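Local coordinates for protein tonb-dependent siderophore receptor (Acinetobacter baumannii, PDB 5FR8) that probably binds iron-chelating siderophores, possibly including ferric enterobactin, at the outer membrane in the initial step of iron uptake, at residues Thr642-Gln647 with Lys676-Ala681; Thr601-Ser606 with Ser616-Tyr621. One frame throughout, in Å; residues are numbered along the deposited sequence.

Contact 1: Thr642-Gln647 with Lys676-Ala681; sequences TQYGRQ and KSYSTA
Tyr644 and Tyr678 face each other as an antiparallel hydrogen-bonded pair: Tyr644 N donates to Tyr678 O over 2.8 Å in an almost straight bond (177° at the hydrogen). The return bond, Tyr678 N to Tyr644 O, is less certain because that oxygen is too close to a neighbouring atom in the model. Two residues on, Thr642 and Thr680 repeat the pattern, Thr642 N reaching Thr680 O at 3.0 Å and Thr680 N reaching Thr642 O at 3.1 Å. Between these pairs Gln643 and Ser679 form a non-hydrogen-bonded pair with CA atoms 4.3 Å apart, and Ser679 CA lends a CA-H...O contact to Thr642 O at 3.2 Å. The two strands are neighbours in the beta-barrel of a TonB-dependent receptor, antiparallel within 15°. Thr642, Tyr644, Tyr678 and Thr680 share one face, and there Tyr644 also touches Arg63 of the plug; Gln643 and Ser679 share the other, with a bound detergent molecule near Ser679. The rings of Tyr644 and Tyr678 meet obliquely, planes at 57° and centroids 5.2 Å apart. Tyr644 lays CD2 over one face of the Tyr678 ring, toward its rim, 3.6 Å from Tyr678 CZ. Tyr678 CG sits between its backbone N and carbonyl carbon. Beyond the rings, Tyr678 OH is hydrogen-bonded to Tyr718 OH and Glu720 OE1, and Thr642 OG1 to Asn624 OD1 on the adjoining strand. Thr642 CG2 lies over one face of the Tyr644 ring, toward the rim.

Contact 2: Thr601-Ser606 with Ser616-Tyr621; sequences TYMMDS and SLVPIY
Met603 N donates to Ile620 O across 2.7 Å, with the amide nearly in line with the C=O bond but bent to 141° at the hydrogen. This bond belongs to an antiparallel hairpin of the beta-barrel, at the place where the returning chain, still irregular through Ser616-Ile620, settles beside strand 594-608. Tyr602 and Tyr621 form the non-hydrogen-bonded pair next to it, CA atoms 4.4 Å apart, and Tyr621 CA makes a CA-H...O contact with Thr601 O at 3.3 Å. On the surface, the side chains of Tyr602 and Ile620 run side by side in the same direction, Tyr602 CE1 lying 4.0 Å from Ile620 CG1. Tyr621 CB comes up to the edge of the Tyr602 ring, close to its plane. Met603 CG, anti to its backbone N (chi1 -156°), loosely approaches Val618 CG2 at 4.4 Å; both side chains also touch Asn69 of the plug, so the lining of the hairpin packs against the domain that fills the barrel. Hydrogen bonds to the plug run from Thr601 OG1 to Gly67 N, from Ser616 OG to Asp86 OD2 and from Leu617 O to Thr71 OG1. Met604 and Asp605 share Gln581 of strand 564-591 as backbone partner, a classic beta bulge. The chains part at the bulge and approach again at Ser606 and Ser616, where Leu615 N is hydrogen-bonded to Ser606 OG.

In the fold
Along the chain, contact 2 comes first: strand 594-608 runs out, a short loop turns back, and 616-621 leads into strand 621-630. Strand 635-648 then follows, and contact 1 closes a longer, mostly irregular excursion before strand 674-687. The two contacts are in series, neither enclosing the other, and their centres lie 12 Å apart. They join where strands 621-630 and 635-648 are neighbours: Gly645 N probably bonds to Tyr621 O at 2.9 Å, and Arg646 O to Ile620 N, while Gln647 packs on Pro619. Four consecutive strands of the barrel wall are thus tied edge to edge, with both contacts touching the plug.

Contact 1: Thr642-Gln647 with Lys676-Ala681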
loop_
_atom_site.group_PDB
_atom_site.type_symbol
_atom_site.label_atom_id
_atom_site.label_comp_id
_atom_site.label_asym_id
_atom_site.label_seq_id
_atom_site.Cartn_x
_atom_site.Cartn_y
_atom_site.Cartn_z
ATOM N N THR A 642 -2.957 4.821 -21.296
ATOM C CA THR A 642 -3.066 5.552 -20.075
ATOM C C THR A 642 -2.468 6.915 -20.319
ATOM O O THR A 642 -1.461 7.035 -21.001
ATOM C CB THR A 642 -2.313 4.839 -18.954
ATOM O OG1 THR A 642 -3.018 3.645 -18.617
ATOM C CG2 THR A 642 -2.219 5.718 -17.736
ATOM N N GLN A 643 -3.089 7.924 -19.734
ATOM C CA GLN A 643 -2.703 9.292 -19.956
ATOM C C GLN A 643 -2.648 9.981 -18.596
ATOM O O GLN A 643 -3.591 9.885 -17.787
ATOM C CB GLN A 643 -3.711 9.934 -20.905
ATOM C CG GLN A 643 -3.634 11.442 -21.061
ATOM C CD GLN A 643 -4.655 11.959 -22.067
ATOM O OE1 GLN A 643 -5.493 11.197 -22.553
ATOM N NE2 GLN A 643 -4.603 13.256 -22.370
ATOM N N TYR A 644 -1.516 10.629 -18.336
ATOM C CA TYR A 644 -1.276 11.278 -17.062
ATOM C C TYR A 644 -1.129 12.758 -17.297
ATOM O O TYR A 644 -0.282 13.172 -18.077
ATOM C CB TYR A 644 0.051 10.809 -16.446
ATOM C CG TYR A 644 0.218 9.337 -16.222
ATOM C CD1 TYR A 644 -0.574 8.645 -15.285
ATOM C CD2 TYR A 644 1.185 8.637 -16.916
ATOM C CE1 TYR A 644 -0.427 7.274 -15.084
ATOM C CE2 TYR A 644 1.361 7.271 -16.719
ATOM C CZ TYR A 644 0.553 6.602 -15.805
ATOM O OH TYR A 644 0.738 5.277 -15.621
ATOM N N GLY A 645 -1.940 13.562 -16.613
ATOM C CA GLY A 645 -1.677 14.998 -16.501
ATOM C C GLY A 645 -0.473 15.269 -15.593
ATOM O O GLY A 645 0.286 14.353 -15.249
ATOM N N ARG A 646 -0.322 16.524 -15.173
ATOM C CA ARG A 646 0.925 17.003 -14.579
ATOM C C ARG A 646 1.084 16.681 -13.083
ATOM O O ARG A 646 0.193 16.964 -12.257
ATOM C CB ARG A 646 1.052 18.512 -14.814
ATOM C CG ARG A 646 0.702 18.948 -16.239
ATOM C CD ARG A 646 0.457 20.447 -16.354
ATOM N NE ARG A 646 1.706 21.187 -16.538
ATOM C CZ ARG A 646 2.234 22.042 -15.653
ATOM N NH1 ARG A 646 1.611 22.305 -14.498
ATOM N NH2 ARG A 646 3.392 22.652 -15.926
ATOM N N GLN A 647 2.245 16.112 -12.751
ATOM C CA GLN A 647 2.598 15.775 -11.367
ATOM C C GLN A 647 3.432 16.882 -10.769
ATOM O O GLN A 647 4.634 16.994 -11.091
ATOM C CB GLN A 647 3.408 14.457 -11.295
ATOM C CG GLN A 647 2.562 13.206 -11.158
ATOM C CD GLN A 647 3.258 12.053 -10.442
ATOM O OE1 GLN A 647 4.087 12.242 -9.537
ATOM N NE2 GLN A 647 2.888 10.834 -10.825
ATOM N N LYS A 676 5.764 17.181 -16.853
ATOM C CA LYS A 676 4.817 17.461 -17.933
ATOM C C LYS A 676 4.026 16.211 -18.266
ATOM O O LYS A 676 4.519 15.105 -18.064
ATOM C CB LYS A 676 5.549 18.037 -19.150
ATOM C CG LYS A 676 6.154 19.397 -18.837
ATOM C CD LYS A 676 6.706 20.158 -20.041
ATOM C CE LYS A 676 7.372 21.456 -19.581
ATOM N NZ LYS A 676 7.989 22.206 -20.699
ATOM N N SER A 677 2.788 16.376 -18.731
ATOM C CA SER A 677 1.902 15.235 -18.885
ATOM C C SER A 677 2.348 14.354 -20.036
ATOM O O SER A 677 3.083 14.797 -20.901
ATOM C CB SER A 677 0.481 15.683 -19.094
ATOM O OG SER A 677 0.457 16.611 -20.131
ATOM N N TYR A 678 1.930 13.093 -20.018
ATOM C CA TYR A 678 2.380 12.126 -21.004
ATOM C C TYR A 678 1.511 10.867 -21.009
ATOM O O TYR A 678 0.537 10.760 -20.258
ATOM C CB TYR A 678 3.854 11.771 -20.763
ATOM C CG TYR A 678 4.124 10.997 -19.494
ATOM C CD1 TYR A 678 4.298 11.647 -18.263
ATOM C CD2 TYR A 678 4.249 9.607 -19.519
ATOM C CE1 TYR A 678 4.574 10.924 -17.094
ATOM C CE2 TYR A 678 4.511 8.883 -18.352
ATOM C CZ TYR A 678 4.676 9.546 -17.153
ATOM O OH TYR A 678 4.945 8.823 -16.023
ATOM N N SER A 679 1.851 9.932 -21.886
ATOM C CA SER A 679 1.017 8.763 -22.114
ATOM C C SER A 679 1.853 7.541 -22.482
ATOM O O SER A 679 2.949 7.673 -23.013
ATOM C CB SER A 679 0.009 9.042 -23.236
ATOM O OG SER A 679 0.570 8.786 -24.526
ATOM N N THR A 680 1.324 6.360 -22.189
ATOM C CA THR A 680 1.924 5.112 -22.628
ATOM C C THR A 680 0.822 4.191 -23.141
ATOM O O THR A 680 -0.348 4.358 -22.789
ATOM C CB THR A 680 2.656 4.367 -21.482
ATOM O OG1 THR A 680 1.696 3.866 -20.552
ATOM C CG2 THR A 680 3.653 5.277 -20.773
ATOM N N ALA A 681 1.204 3.220 -23.966
ATOM C CA ALA A 681 0.250 2.271 -24.508
ATOM C C ALA A 681 0.832 0.861 -24.571
ATOM O O ALA A 681 2.055 0.692 -24.480
ATOM C CB ALA A 681 -0.164 2.723 -25.881
#

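Contact 2: Thr601-Ser606 with Ser616-Tyr621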
loop_
_atom_site.group_PDB
_atom_site.type_symbol
_atom_site.label_atom_id
_atom_site.label_comp_id
_atom_site.label_asym_id
_atom_site.label_seq_id
_atom_site.Cartn_x
_atom_site.Cartn_y
_atom_site.Cartn_z
ATOM N N THR A 601 -9.976 10.239 -13.720
ATOM C CA THR A 601 -9.960 10.652 -12.334
ATOM C C THR A 601 -9.371 12.037 -12.396
ATOM O O THR A 601 -8.347 12.230 -13.051
ATOM C CB THR A 601 -9.064 9.706 -11.484
ATOM O OG1 THR A 601 -9.589 8.362 -11.522
ATOM C CG2 THR A 601 -8.979 10.193 -10.037
ATOM N N TYR A 602 -10.009 13.009 -11.753
ATOM C CA TYR A 602 -9.472 14.373 -11.742
ATOM C C TYR A 602 -9.337 14.803 -10.316
ATOM O O TYR A 602 -10.239 14.586 -9.512
ATOM C CB TYR A 602 -10.385 15.346 -12.449
ATOM C CG TYR A 602 -9.888 16.778 -12.396
ATOM C CD1 TYR A 602 -8.848 17.197 -13.216
ATOM C CD2 TYR A 602 -10.462 17.719 -11.541
ATOM C CE1 TYR A 602 -8.391 18.502 -13.187
ATOM C CE2 TYR A 602 -10.005 19.031 -11.500
ATOM C CZ TYR A 602 -8.973 19.415 -12.325
ATOM O OH TYR A 602 -8.501 20.709 -12.300
ATOM N N MET A 603 -8.211 15.418 -10.004
ATOM C CA MET A 603 -7.799 15.633 -8.630
ATOM C C MET A 603 -7.780 17.130 -8.388
ATOM O O MET A 603 -6.865 17.835 -8.834
ATOM C CB MET A 603 -6.414 15.007 -8.434
ATOM C CG MET A 603 -6.055 14.619 -7.010
ATOM S SD MET A 603 -7.014 13.278 -6.282
ATOM C CE MET A 603 -6.497 11.859 -7.244
ATOM N N MET A 604 -8.835 17.615 -7.731
ATOM C CA MET A 604 -9.072 19.047 -7.542
ATOM C C MET A 604 -8.263 19.549 -6.381
ATOM O O MET A 604 -7.891 20.693 -6.369
ATOM C CB MET A 604 -10.539 19.334 -7.208
ATOM C CG MET A 604 -11.441 19.577 -8.393
ATOM S SD MET A 604 -13.127 20.114 -7.947
ATOM C CE MET A 604 -13.717 18.696 -7.026
ATOM N N ASP A 605 -8.024 18.723 -5.382
ATOM C CA ASP A 605 -7.376 19.202 -4.173
ATOM C C ASP A 605 -6.593 18.117 -3.465
ATOM O O ASP A 605 -7.098 17.003 -3.234
ATOM C CB ASP A 605 -8.391 19.746 -3.174
ATOM C CG ASP A 605 -9.092 20.987 -3.665
ATOM O OD1 ASP A 605 -8.392 21.961 -4.039
ATOM O OD2 ASP A 605 -10.351 20.981 -3.647
ATOM N N SER A 606 -5.356 18.454 -3.134
ATOM C CA SER A 606 -4.541 17.661 -2.249
ATOM C C SER A 606 -3.660 18.630 -1.513
ATOM O O SER A 606 -2.605 19.008 -2.009
ATOM C CB SER A 606 -3.659 16.666 -3.017
ATOM O OG SER A 606 -2.984 15.765 -2.125
ATOM N N SER A 616 0.697 13.599 -1.340
ATOM C CA SER A 616 1.247 12.490 -2.089
ATOM C C SER A 616 1.354 12.848 -3.579
ATOM O O SER A 616 0.411 13.290 -4.183
ATOM C CB SER A 616 0.327 11.306 -1.903
ATOM O OG SER A 616 0.540 10.396 -2.937
ATOM N N LEU A 617 2.511 12.650 -4.172
ATOM C CA LEU A 617 2.739 13.059 -5.540
ATOM C C LEU A 617 1.925 12.193 -6.499
ATOM O O LEU A 617 2.228 11.039 -6.681
ATOM C CB LEU A 617 4.231 12.932 -5.862
ATOM C CG LEU A 617 5.176 14.101 -5.573
ATOM C CD1 LEU A 617 4.667 14.969 -4.447
ATOM C CD2 LEU A 617 6.578 13.589 -5.254
ATOM N N VAL A 618 0.899 12.769 -7.109
ATOM C CA VAL A 618 0.029 12.048 -8.046
ATOM C C VAL A 618 -0.443 12.992 -9.137
ATOM O O VAL A 618 -0.614 14.189 -8.897
ATOM C CB VAL A 618 -1.238 11.498 -7.385
ATOM C CG1 VAL A 618 -0.888 10.581 -6.214
ATOM C CG2 VAL A 618 -2.149 12.633 -6.946
ATOM N N PRO A 619 -0.648 12.453 -10.348
ATOM C CA PRO A 619 -1.001 13.328 -11.452
ATOM C C PRO A 619 -2.323 14.037 -11.145
ATOM O O PRO A 619 -3.156 13.491 -10.465
ATOM C CB PRO A 619 -1.141 12.360 -12.639
ATOM C CG PRO A 619 -0.367 11.144 -12.250
ATOM C CD PRO A 619 -0.544 11.044 -10.763
ATOM N N ILE A 620 -2.484 15.253 -11.636
ATOM C CA ILE A 620 -3.681 16.012 -11.401
ATOM C C ILE A 620 -4.868 15.342 -12.090
ATOM O O ILE A 620 -5.998 15.390 -11.572
ATOM C CB ILE A 620 -3.517 17.474 -11.863
ATOM C CG1 ILE A 620 -4.748 18.285 -11.488
ATOM C CG2 ILE A 620 -3.260 17.574 -13.357
ATOM C CD1 ILE A 620 -4.551 19.758 -11.730
ATOM N N TYR A 621 -4.618 14.711 -13.244
ATOM C CA TYR A 621 -5.616 13.830 -13.861
ATOM C C TYR A 621 -4.960 12.545 -14.380
ATOM O O TYR A 621 -3.749 12.481 -14.622
ATOM C CB TYR A 621 -6.389 14.545 -14.960
ATOM C CG TYR A 621 -5.660 14.704 -16.274
ATOM C CD1 TYR A 621 -5.581 13.662 -17.182
ATOM C CD2 TYR A 621 -5.092 15.918 -16.633
ATOM C CE1 TYR A 621 -4.918 13.812 -18.395
ATOM C CE2 TYR A 621 -4.435 16.078 -17.840
ATOM C CZ TYR A 621 -4.348 15.020 -18.712
ATOM O OH TYR A 621 -3.705 15.190 -19.920
#